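Local coordinates for putative cobalamin synthesis related protein (Corynebacterium diphtheriae, PDB 2NPN), which binds S-adenosylmethionine and probably acts as a precorrin-6A synthase, a methyltransferase of cobalamin biosynthesis, at residues A228-K231 with Q232-R235. Residues are numbered along the deposited sequence; the frame is centred on the assembly and turned at random. Where two conformers were deposited one is given.
Sequences AELK and QQLR
Gln232, Gln233, Leu234 and Arg235 each donate a backbone N-H to the carbonyl four residues earlier, so 228-231 and 232-235 form two consecutive turns of the helix 220-238. The bond from Leu234 N to Leu230 O is 2.9 Å long and nearly straight, with an N-H...O angle of 167°; the one from Gln232 N to Ala228 O stretches to 3.3 Å. Glu229 and Gln233 lie one turn apart on an exposed flank and are linked through water 1, which donates to Glu229 OE1 and accepts from Gln233 NE2 at 2.7 Å. Gln233 has CG beside its own backbone N (chi1 -67°), which sends the extended chain back past Glu229 O and brings its OE1 within 3.6 Å of Leu230 CA. Next round the helix, Leu230 CG meets Leu234 CD1 at 3.8 Å, an apolar i to i+4 pair. Leu230 also touches Val214 and Arg216 of the strand 214-217, while Leu234 leans on Ile241. Lys231 holds a fully extended chain, CG anti to the backbone N (chi1 179°), that leaves the helix for the protein interior. The NZ of this buried lysine forms a salt bridge with Asp243 and hydrogen bonds to the carbonyls of Asp187 and Lys189. Arg235 brings NH2 obliquely to 3.8 Å from Lys231 CE; the like charges stay apart, with Lys231 NZ and Arg235 NH2 4.8 Å from each other. The Asp243 carboxylate probably offsets part of this positive charge. The whole is i to i+4 hydrogen bonding and side-chain packing within one alpha-helix, which lies against the mixed sheet of a tetrapyrrole methylase through Leu230, with Lys231 turned inward as a second-shell partner of Asp243, a residue that binds S-adenosylmethionine.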
# COMPACT_ATOMS: atom_id res chain seq x y z
N ALA A 228 -17.75 13.14 -0.39
CA ALA A 228 -16.89 13.99 -1.23
C ALA A 228 -16.45 15.20 -0.40
O ALA A 228 -15.26 15.54 -0.41
CB ALA A 228 -17.61 14.40 -2.51
N GLU A 229 -17.36 15.78 0.38
CA GLU A 229 -17.08 16.96 1.20
C GLU A 229 -16.09 16.56 2.30
O GLU A 229 -15.11 17.27 2.56
CB GLU A 229 -18.35 17.55 1.84
CG GLU A 229 -19.44 18.05 0.88
CD GLU A 229 -20.86 17.98 1.51
OE1 GLU A 229 -20.94 17.80 2.76
OE2 GLU A 229 -21.88 18.09 0.78
N LEU A 230 -16.35 15.42 2.94
CA LEU A 230 -15.53 14.91 4.02
C LEU A 230 -14.11 14.69 3.52
O LEU A 230 -13.12 15.04 4.17
CB LEU A 230 -16.12 13.59 4.54
CG LEU A 230 -15.31 12.89 5.63
CD1 LEU A 230 -15.19 13.72 6.93
CD2 LEU A 230 -16.00 11.57 5.89
N LYS A 231 -13.98 14.09 2.34
CA LYS A 231 -12.64 13.73 1.82
C LYS A 231 -11.80 15.02 1.62
O LYS A 231 -10.62 15.08 1.99
CB LYS A 231 -12.80 12.91 0.53
CG LYS A 231 -11.49 12.49 -0.14
CD LYS A 231 -11.71 11.61 -1.30
CE LYS A 231 -10.44 11.10 -1.94
NZ LYS A 231 -10.74 10.06 -2.92
N GLN A 232 -12.43 16.07 1.11
CA GLN A 232 -11.74 17.34 0.93
C GLN A 232 -11.36 17.97 2.27
O GLN A 232 -10.26 18.48 2.41
CB GLN A 232 -12.59 18.29 0.09
CG GLN A 232 -12.50 17.96 -1.39
CD GLN A 232 -13.68 18.49 -2.18
OE1 GLN A 232 -14.80 17.99 -2.05
NE2 GLN A 232 -13.44 19.49 -3.02
N GLN A 233 -12.29 17.93 3.24
CA GLN A 233 -12.06 18.45 4.59
C GLN A 233 -10.82 17.77 5.20
O GLN A 233 -9.89 18.43 5.67
CB GLN A 233 -13.31 18.23 5.48
CG GLN A 233 -14.58 19.06 5.05
CD GLN A 233 -15.95 18.61 5.64
OE1 GLN A 233 -16.07 17.59 6.36
NE2 GLN A 233 -17.00 19.41 5.35
N LEU A 234 -10.78 16.43 5.11
CA LEU A 234 -9.67 15.66 5.66
C LEU A 234 -8.35 15.92 4.94
O LEU A 234 -7.30 15.99 5.60
CB LEU A 234 -9.99 14.18 5.62
CG LEU A 234 -11.16 13.74 6.52
CD1 LEU A 234 -11.58 12.30 6.23
CD2 LEU A 234 -10.78 13.94 7.98
N ARG A 235 -8.40 16.06 3.61
CA ARG A 235 -7.19 16.34 2.86
C ARG A 235 -6.60 17.71 3.22
O ARG A 235 -5.38 17.88 3.34
CB ARG A 235 -7.47 16.30 1.37
CG ARG A 235 -6.20 16.34 0.59
CD ARG A 235 -6.41 16.63 -0.83
NE ARG A 235 -7.01 15.52 -1.55
CZ ARG A 235 -8.26 15.48 -2.00
NH1 ARG A 235 -9.10 16.50 -1.82
NH2 ARG A 235 -8.67 14.39 -2.64
O HOH W 1 -19.46 18.33 5.41